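Local coordinates for polyphosphate kinase (Porphyromonas gingivalis, PDB 2O8R), which probably catalyses the reversible transfer of the terminal phosphate of ATP to a growing polyphosphate chain, as a magnesium-dependent member of the PPK1 family, at residues A[272-277]-A[297-302]; A[372-377]-A[401-406]; A[389-394]-A[425-430]. The protein carries 3 engineered substitutions. One frame throughout, in Å; residues are numbered along the deposited sequence.

Contact 1: A[272-277]-A[297-302]; sequences DGRMPD and SGNYVN
Asp272 and Gly273 meet Ser297 to Asn299 where strand 268-272 and its parallel neighbour 294-297, the edge strand of a mixed sheet, run out into loops, in the middle domain of the kinase. Asp272 and Ser297 form a parallel bridge, and past it segment 272-277 folds at once into a type I beta turn from Asp272 to Met275, while 297-302 leads away as loop.

The backbone supplies the firm bond. Gly273 N donates to Ser297 O at 2.7 Å, with an N-H...O angle of 155°. Ser297 is also bonded through its backbone to Tyr271 of the same strand pair, and Asp272 to Ser231 of strand 225-235 on its far side, so within this chain the sheet continues there and ends at 294-297. Two CA-H...O contacts back it up: Asp272 CA lies 3.4 Å from Gly298 O and 3.6 Å from Ser297 O, which brings both carbonyls against the same alpha carbon.

Polar side-chain contact is looser. Asp272 and Asn299 lie side by side and point the same way, each with CG anti to its backbone N (chi1 151° for Asp272), and their carboxylate and amide planes are turned 69° apart. Asn299 ND2 gives Asp272 OD1 a weak, bent hydrogen bond of 3.4 Å. The same OD1 receives a second weak bond from Arg274 N, so one carboxylate oxygen joins the turn to the neighbouring loop.

Van der Waals contact is slight. Tyr103 of helix 83-112 touches Asn299 from outside the pair, and within it the methylene Arg274 CD comes to 3.9 Å from Asn299 ND2.

Contact 2: A[372-377]-A[401-406]; sequences EIRLTQ and SVFVEL
Arg374 to Gln377 pair in parallel with Ser401 to Val404, the two strands of a beta-alpha-beta unit whose crossover is helix 385-395, in the first phospholipase D-like C-terminal domain. The backbone ladder comes first. Ser401 N bonds Ile373 O, Leu375 N bonds Ser401 O at 3.1 Å, Phe403 N bonds Leu375 O at 2.9 Å and Gln377 N bonds Phe403 O; a weak last rung, Glu405 N to Gln377 O, follows as the second strand ends. The strand axes cross at -22°.

On the face of Leu375 and Val402, the side chains lie alongside each other and touch through Leu375 CD2 and Val402 CG2 at 3.7 Å. Gln377 CB adds a contact with Val402 CG1. This face is covered by helix 385-395, whose Leu390 rests on Leu375.

The other face carries Arg374, Ser401 and Phe403. Arg374 bends at chi3 (73°), and its guanidinium plane stands 68° from the ring of Phe403; NH2 sits at the ring edge, 3.8 Å from CZ of Phe403. Arg374 NH1 meets Glu372 OE2 in a 3.1 Å salt bridge, coming from above the carboxylate plane.

Farther out, Phe494 meets the Phe403 ring, and Thr376 OG1 is bonded to Ala440 O and to Thr442 N at the start of strand 442-447. Beyond the strand end, the Glu405 side chain lies about 4 Å from that of His439, the predicted phosphohistidine. At the opposite end, a water lies among Ser401 OG, Glu372 OE2 and Ile373 O, beside the 3.1 Å bond from Ser401 N to Ile373 O.

Contact 3: A[389-394]-A[425-430]; sequences ALEAAA and SGIRIV
Ile427 turns its CD1 methyl across the Glu391 side chain at about a right angle, reaching Glu391 CG at 3.7 Å, while its CG1 lies 3.7 Å from Ala394 CB. With CG1 anti to the carbonyl carbon (chi1 -56°) and CD1 extended beyond it, the branch runs over the helix surface, and Leu390 CB lies 4.1 Å from CD1. Ala394 CB, directed at the other segment, also approaches Ile427 N and Ser425 O, tucked against the turn that leads into strand 428-431.

That turn is a Schellman motif closing helix 416-425. Gly426 has a phi of 113°, and its carbonyl C lies 3.7 Å from Ala394 CB. Nearer the Glu391 carboxylate, Ser425 OG lies 3.3 Å from Glu391 OE1, but the stronger polar partners of both residues are on Arg421: its NE forms a salt bridge with Glu391 OE2, and its carbonyl O is bonded to Ser425 OG.

The contact therefore joins helix 385-395 to the end of helix 416-425 largely by aliphatic carbons, with the carboxylate of Glu391 held by Arg421, whose positive charge probably favours its ionised form.

Contact 1 comes first along the chain and stands apart in the middle domain, its centre 47 Å from that of contact 2 and 52 Å from that of contact 3, on the opposite side of the chain's centre. Contacts 2 and 3 lie 10 Å apart between centres in C-terminal domain 1, and their segments alternate along the chain. Strand 399-404 pairs with 370-377 on one side and with 428-431 on the other, where Val402 N and Arg428 O are 2.7 Å apart in a probable hydrogen bond. Contact 2 lies within the sheet, near the predicted phosphohistidine, and contact 3 joins the helix lying on that sheet to the turn that enters the next strand.

Contact 1: A[272-277]-A[297-302]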
loop_
_atom_site.group_PDB
_atom_site.type_symbol
_atom_site.label_atom_id
_atom_site.label_comp_id
_atom_site.label_asym_id
_atom_site.label_seq_id
_atom_site.Cartn_x
_atom_site.Cartn_y
_atom_site.Cartn_z
ATOM N N ASP A 272 -21.505 -10.574 20.821
ATOM C CA ASP A 272 -22.342 -9.697 21.621
ATOM C C ASP A 272 -23.164 -10.521 22.609
ATOM O O ASP A 272 -23.983 -11.346 22.216
ATOM C CB ASP A 272 -23.216 -8.854 20.679
ATOM C CG ASP A 272 -24.544 -8.449 21.287
ATOM O OD1 ASP A 272 -24.584 -7.979 22.446
ATOM O OD2 ASP A 272 -25.557 -8.584 20.572
ATOM N N GLY A 273 -22.926 -10.274 23.894
ATOM C CA GLY A 273 -23.460 -11.084 24.994
ATOM C C GLY A 273 -24.962 -11.301 25.085
ATOM O O GLY A 273 -25.412 -12.220 25.769
ATOM N N ARG A 274 -25.737 -10.466 24.395
ATOM C CA ARG A 274 -27.185 -10.643 24.312
ATOM C C ARG A 274 -27.549 -11.899 23.519
ATOM O O ARG A 274 -28.716 -12.276 23.469
ATOM C CB ARG A 274 -27.848 -9.429 23.647
ATOM C CG ARG A 274 -27.738 -8.123 24.409
ATOM C CD ARG A 274 -28.049 -6.920 23.515
ATOM N NE ARG A 274 -29.447 -6.491 23.592
ATOM C CZ ARG A 274 -29.899 -5.517 24.384
ATOM N NH1 ARG A 274 -29.065 -4.859 25.183
ATOM N NH2 ARG A 274 -31.191 -5.197 24.376
HETATM N N MSE A 275 -26.554 -12.536 22.900
HETATM C CA MSE A 275 -26.787 -13.668 22.011
HETATM C C MSE A 275 -27.120 -14.917 22.801
HETATM O O MSE A 275 -26.355 -15.304 23.685
HETATM C CB MSE A 275 -25.554 -13.938 21.163
HETATM C CG MSE A 275 -25.862 -14.439 19.777
HETATM SE SE MSE A 275 -24.305 -15.157 18.862
HETATM C CE MSE A 275 -24.770 -14.816 17.029
ATOM N N PRO A 276 -28.276 -15.540 22.501
ATOM C CA PRO A 276 -28.650 -16.843 23.059
ATOM C C PRO A 276 -27.703 -17.946 22.588
ATOM O O PRO A 276 -27.121 -17.840 21.509
ATOM C CB PRO A 276 -30.057 -17.076 22.496
ATOM C CG PRO A 276 -30.549 -15.716 22.110
ATOM C CD PRO A 276 -29.332 -15.003 21.624
ATOM N N ASP A 277 -27.549 -18.995 23.393
ATOM C CA ASP A 277 -26.591 -20.062 23.072
ATOM C C ASP A 277 -27.055 -20.954 21.928
ATOM O O ASP A 277 -26.228 -21.578 21.258
ATOM C CB ASP A 277 -26.261 -20.908 24.306
ATOM C CG ASP A 277 -25.910 -20.065 25.513
ATOM O OD1 ASP A 277 -26.777 -19.283 25.964
ATOM O OD2 ASP A 277 -24.776 -20.187 26.018
ATOM N N SER A 297 -19.100 -10.758 24.902
ATOM C CA SER A 297 -18.638 -9.418 25.201
ATOM C C SER A 297 -19.701 -8.381 24.868
ATOM O O SER A 297 -20.885 -8.703 24.744
ATOM C CB SER A 297 -17.355 -9.113 24.438
ATOM O OG SER A 297 -17.638 -8.978 23.065
ATOM N N GLY A 298 -19.260 -7.136 24.720
ATOM C CA GLY A 298 -20.152 -6.007 24.522
ATOM C C GLY A 298 -20.781 -5.945 23.151
ATOM O O GLY A 298 -20.673 -6.875 22.348
ATOM N N ASN A 299 -21.436 -4.827 22.882
ATOM C CA ASN A 299 -22.310 -4.712 21.724
ATOM C C ASN A 299 -21.613 -4.372 20.402
ATOM O O ASN A 299 -22.192 -4.569 19.328
ATOM C CB ASN A 299 -23.393 -3.690 22.024
ATOM C CG ASN A 299 -24.602 -3.893 21.189
ATOM O OD1 ASN A 299 -24.786 -3.214 20.184
ATOM N ND2 ASN A 299 -25.442 -4.846 21.582
ATOM N N TYR A 300 -20.386 -3.850 20.488
ATOM C CA TYR A 300 -19.547 -3.594 19.309
ATOM C C TYR A 300 -18.213 -4.313 19.435
ATOM O O TYR A 300 -17.559 -4.223 20.473
ATOM C CB TYR A 300 -19.311 -2.095 19.103
ATOM C CG TYR A 300 -20.584 -1.324 18.923
ATOM C CD1 TYR A 300 -21.201 -1.249 17.680
ATOM C CD2 TYR A 300 -21.190 -0.687 20.006
ATOM C CE1 TYR A 300 -22.394 -0.543 17.512
ATOM C CE2 TYR A 300 -22.374 0.014 19.851
ATOM C CZ TYR A 300 -22.969 0.087 18.602
ATOM O OH TYR A 300 -24.140 0.786 18.450
ATOM N N VAL A 301 -17.823 -5.032 18.382
ATOM C CA VAL A 301 -16.572 -5.783 18.387
ATOM C C VAL A 301 -15.556 -5.246 17.376
ATOM O O VAL A 301 -15.871 -4.393 16.540
ATOM C CB VAL A 301 -16.794 -7.299 18.139
ATOM C CG1 VAL A 301 -17.739 -7.885 19.185
ATOM C CG2 VAL A 301 -17.308 -7.562 16.737
ATOM N N ASN A 302 -14.338 -5.763 17.462
ATOM C CA ASN A 302 -13.237 -5.338 16.604
ATOM C C ASN A 302 -12.949 -3.854 16.755
ATOM O O ASN A 302 -12.754 -3.140 15.773
ATOM C CB ASN A 302 -13.525 -5.670 15.150
ATOM C CG ASN A 302 -12.305 -6.127 14.421
ATOM O OD1 ASN A 302 -11.909 -7.291 14.527
ATOM N ND2 ASN A 302 -11.698 -5.225 13.657
#

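Contact 2: A[372-377]-A[401-406]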
loop_
_atom_site.group_PDB
_atom_site.type_symbol
_atom_site.label_atom_id
_atom_site.label_comp_id
_atom_site.label_asym_id
_atom_site.label_seq_id
_atom_site.Cartn_x
_atom_site.Cartn_y
_atom_site.Cartn_z
ATOM N N GLU A 372 32.245 1.438 0.631
ATOM C CA GLU A 372 31.030 0.668 0.842
ATOM C C GLU A 372 30.079 1.104 1.954
ATOM O O GLU A 372 30.465 1.783 2.897
ATOM C CB GLU A 372 31.327 -0.833 0.919
ATOM C CG GLU A 372 32.133 -1.309 2.079
ATOM C CD GLU A 372 32.115 -2.833 2.196
ATOM O OE1 GLU A 372 33.051 -3.404 2.801
ATOM O OE2 GLU A 372 31.163 -3.465 1.685
ATOM N N ILE A 373 28.814 0.723 1.787
ATOM C CA ILE A 373 27.760 0.953 2.764
ATOM C C ILE A 373 27.106 -0.381 3.083
ATOM O O ILE A 373 26.794 -1.167 2.187
ATOM C CB ILE A 373 26.691 1.884 2.220
ATOM C CG1 ILE A 373 27.320 3.180 1.710
ATOM C CG2 ILE A 373 25.656 2.169 3.275
ATOM C CD1 ILE A 373 26.349 4.083 0.968
ATOM N N ARG A 374 26.930 -0.653 4.369
ATOM C CA ARG A 374 26.357 -1.916 4.821
ATOM C C ARG A 374 25.390 -1.626 5.945
ATOM O O ARG A 374 25.725 -0.888 6.878
ATOM C CB ARG A 374 27.459 -2.845 5.316
ATOM C CG ARG A 374 28.582 -3.011 4.319
ATOM C CD ARG A 374 29.830 -3.586 4.943
ATOM N NE ARG A 374 29.721 -5.007 5.269
ATOM C CZ ARG A 374 29.621 -5.988 4.379
ATOM N NH1 ARG A 374 29.582 -5.721 3.078
ATOM N NH2 ARG A 374 29.549 -7.245 4.793
ATOM N N LEU A 375 24.183 -2.175 5.852
ATOM C CA LEU A 375 23.207 -2.001 6.931
ATOM C C LEU A 375 22.244 -3.178 7.170
ATOM O O LEU A 375 22.059 -4.077 6.331
ATOM C CB LEU A 375 22.434 -0.688 6.767
ATOM C CG LEU A 375 21.042 -0.705 6.136
ATOM C CD1 LEU A 375 20.319 0.600 6.440
ATOM C CD2 LEU A 375 21.158 -0.924 4.658
ATOM N N THR A 376 21.631 -3.163 8.342
ATOM C CA THR A 376 20.635 -4.153 8.655
ATOM C C THR A 376 19.258 -3.539 8.404
ATOM O O THR A 376 19.120 -2.324 8.417
ATOM C CB THR A 376 20.805 -4.652 10.097
ATOM O OG1 THR A 376 20.865 -3.534 10.986
ATOM C CG2 THR A 376 22.098 -5.429 10.233
ATOM N N GLN A 377 18.260 -4.382 8.146
ATOM C CA GLN A 377 16.876 -3.963 7.890
ATOM C C GLN A 377 15.929 -5.084 8.328
ATOM O O GLN A 377 16.186 -6.254 8.022
ATOM C CB GLN A 377 16.680 -3.705 6.393
ATOM C CG GLN A 377 16.761 -2.247 5.960
ATOM C CD GLN A 377 15.394 -1.609 5.731
ATOM O OE1 GLN A 377 15.292 -0.528 5.145
ATOM N NE2 GLN A 377 14.338 -2.276 6.189
ATOM N N SER A 401 25.526 -3.575 0.742
ATOM C CA SER A 401 24.930 -4.807 1.276
ATOM C C SER A 401 23.807 -4.514 2.262
ATOM O O SER A 401 23.931 -3.614 3.092
ATOM C CB SER A 401 25.978 -5.651 1.987
ATOM O OG SER A 401 27.275 -5.249 1.598
ATOM N N VAL A 402 22.713 -5.270 2.170
ATOM C CA VAL A 402 21.620 -5.166 3.145
ATOM C C VAL A 402 21.327 -6.526 3.772
ATOM O O VAL A 402 20.932 -7.465 3.074
ATOM C CB VAL A 402 20.327 -4.629 2.518
ATOM C CG1 VAL A 402 19.225 -4.533 3.556
ATOM C CG2 VAL A 402 20.551 -3.285 1.868
ATOM N N PHE A 403 21.524 -6.619 5.088
ATOM C CA PHE A 403 21.288 -7.851 5.839
ATOM C C PHE A 403 19.936 -7.791 6.461
ATOM O O PHE A 403 19.691 -6.943 7.319
ATOM C CB PHE A 403 22.349 -8.054 6.920
ATOM C CG PHE A 403 23.700 -8.352 6.365
ATOM C CD1 PHE A 403 24.132 -9.656 6.233
ATOM C CD2 PHE A 403 24.523 -7.326 5.925
ATOM C CE1 PHE A 403 25.375 -9.932 5.684
ATOM C CE2 PHE A 403 25.757 -7.597 5.377
ATOM C CZ PHE A 403 26.186 -8.901 5.257
ATOM N N VAL A 404 19.064 -8.696 6.022
ATOM C CA VAL A 404 17.647 -8.671 6.384
ATOM C C VAL A 404 17.282 -9.864 7.261
ATOM O O VAL A 404 17.458 -11.026 6.855
ATOM C CB VAL A 404 16.735 -8.693 5.129
ATOM C CG1 VAL A 404 15.290 -8.444 5.515
ATOM C CG2 VAL A 404 17.191 -7.678 4.093
ATOM N N GLU A 405 16.740 -9.574 8.444
ATOM C CA GLU A 405 16.445 -10.612 9.438
ATOM C C GLU A 405 15.228 -11.502 9.167
ATOM O O GLU A 405 14.919 -12.378 9.977
ATOM C CB GLU A 405 16.323 -10.009 10.838
ATOM C CG GLU A 405 15.272 -8.919 10.990
ATOM C CD GLU A 405 15.004 -8.545 12.447
ATOM O OE1 GLU A 405 14.449 -9.383 13.194
ATOM O OE2 GLU A 405 15.332 -7.403 12.841
ATOM N N LEU A 406 14.546 -11.298 8.041
ATOM C CA LEU A 406 13.304 -12.023 7.801
ATOM C C LEU A 406 13.482 -13.453 7.268
ATOM O O LEU A 406 14.608 -13.956 7.164
ATOM C CB LEU A 406 12.318 -11.210 6.963
ATOM C CG LEU A 406 10.913 -11.348 7.562
ATOM C CD1 LEU A 406 10.729 -10.430 8.780
ATOM C CD2 LEU A 406 9.806 -11.177 6.516
HETATM O O HOH W 1 28.798 -3.382 1.035
#

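Contact 3: A[389-394]-A[425-430]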
loop_
_atom_site.group_PDB
_atom_site.type_symbol
_atom_site.label_atom_id
_atom_site.label_comp_id
_atom_site.label_asym_id
_atom_site.label_seq_id
_atom_site.Cartn_x
_atom_site.Cartn_y
_atom_site.Cartn_z
ATOM N N ALA A 389 18.355 6.183 -1.250
ATOM C CA ALA A 389 19.729 6.636 -1.045
ATOM C C ALA A 389 20.694 5.495 -1.333
ATOM O O ALA A 389 21.728 5.702 -1.953
ATOM C CB ALA A 389 19.929 7.174 0.362
ATOM N N LEU A 390 20.333 4.290 -0.900
ATOM C CA LEU A 390 21.169 3.114 -1.126
ATOM C C LEU A 390 21.258 2.753 -2.604
ATOM O O LEU A 390 22.326 2.407 -3.090
ATOM C CB LEU A 390 20.647 1.917 -0.332
ATOM C CG LEU A 390 20.786 1.982 1.189
ATOM C CD1 LEU A 390 19.988 0.866 1.775
ATOM C CD2 LEU A 390 22.238 1.908 1.661
ATOM N N GLU A 391 20.134 2.827 -3.313
ATOM C CA GLU A 391 20.114 2.567 -4.750
ATOM C C GLU A 391 21.059 3.515 -5.492
ATOM O O GLU A 391 21.889 3.067 -6.287
ATOM C CB GLU A 391 18.694 2.667 -5.315
ATOM C CG GLU A 391 17.841 1.424 -5.071
ATOM C CD GLU A 391 16.610 1.340 -5.965
ATOM O OE1 GLU A 391 16.547 2.067 -6.981
ATOM O OE2 GLU A 391 15.703 0.536 -5.653
ATOM N N ALA A 392 20.946 4.811 -5.202
ATOM C CA ALA A 392 21.869 5.819 -5.723
ATOM C C ALA A 392 23.333 5.420 -5.525
ATOM O O ALA A 392 24.152 5.543 -6.441
ATOM C CB ALA A 392 21.601 7.181 -5.063
ATOM N N ALA A 393 23.651 4.936 -4.327
ATOM C CA ALA A 393 25.015 4.587 -3.978
ATOM C C ALA A 393 25.495 3.397 -4.788
ATOM O O ALA A 393 26.621 3.398 -5.285
ATOM C CB ALA A 393 25.120 4.299 -2.502
ATOM N N ALA A 394 24.634 2.393 -4.929
ATOM C CA ALA A 394 24.978 1.177 -5.670
ATOM C C ALA A 394 25.140 1.472 -7.155
ATOM O O ALA A 394 25.964 0.858 -7.834
ATOM C CB ALA A 394 23.936 0.107 -5.453
ATOM N N SER A 425 20.010 -2.411 -9.271
ATOM C CA SER A 425 20.712 -1.168 -8.973
ATOM C C SER A 425 22.132 -1.457 -8.522
ATOM O O SER A 425 22.972 -0.555 -8.509
ATOM C CB SER A 425 19.973 -0.357 -7.909
ATOM O OG SER A 425 18.631 -0.124 -8.296
ATOM N N GLY A 426 22.393 -2.712 -8.152
ATOM C CA GLY A 426 23.725 -3.133 -7.737
ATOM C C GLY A 426 23.823 -3.504 -6.277
ATOM O O GLY A 426 24.855 -4.025 -5.841
ATOM N N ILE A 427 22.757 -3.225 -5.520
ATOM C CA ILE A 427 22.665 -3.607 -4.102
ATOM C C ILE A 427 22.676 -5.132 -3.923
ATOM O O ILE A 427 22.177 -5.864 -4.780
ATOM C CB ILE A 427 21.373 -3.069 -3.452
ATOM C CG1 ILE A 427 21.255 -1.547 -3.602
ATOM C CG2 ILE A 427 21.315 -3.463 -2.015
ATOM C CD1 ILE A 427 19.897 -0.984 -3.146
ATOM N N ARG A 428 23.264 -5.603 -2.827
ATOM C CA ARG A 428 23.217 -7.018 -2.473
ATOM C C ARG A 428 22.341 -7.214 -1.241
ATOM O O ARG A 428 22.423 -6.445 -0.268
ATOM C CB ARG A 428 24.612 -7.563 -2.189
ATOM C CG ARG A 428 25.517 -7.629 -3.392
ATOM C CD ARG A 428 26.862 -8.245 -3.047
ATOM N NE ARG A 428 26.766 -9.372 -2.116
ATOM C CZ ARG A 428 27.459 -9.456 -0.982
ATOM N NH1 ARG A 428 28.302 -8.484 -0.660
ATOM N NH2 ARG A 428 27.330 -10.509 -0.178
ATOM N N ILE A 429 21.503 -8.246 -1.275
ATOM C CA ILE A 429 20.593 -8.511 -0.166
ATOM C C ILE A 429 20.861 -9.905 0.359
ATOM O O ILE A 429 20.660 -10.885 -0.358
ATOM C CB ILE A 429 19.095 -8.374 -0.577
ATOM C CG1 ILE A 429 18.810 -6.942 -1.044
ATOM C CG2 ILE A 429 18.215 -8.728 0.578
ATOM C CD1 ILE A 429 17.562 -6.776 -1.864
ATOM N N VAL A 430 21.338 -10.000 1.599
ATOM C CA VAL A 430 21.533 -11.310 2.198
ATOM C C VAL A 430 20.627 -11.553 3.403
ATOM O O VAL A 430 20.459 -10.687 4.272
ATOM C CB VAL A 430 23.043 -11.680 2.426
ATOM C CG1 VAL A 430 24.001 -10.624 1.825
ATOM C CG2 VAL A 430 23.342 -12.013 3.892
#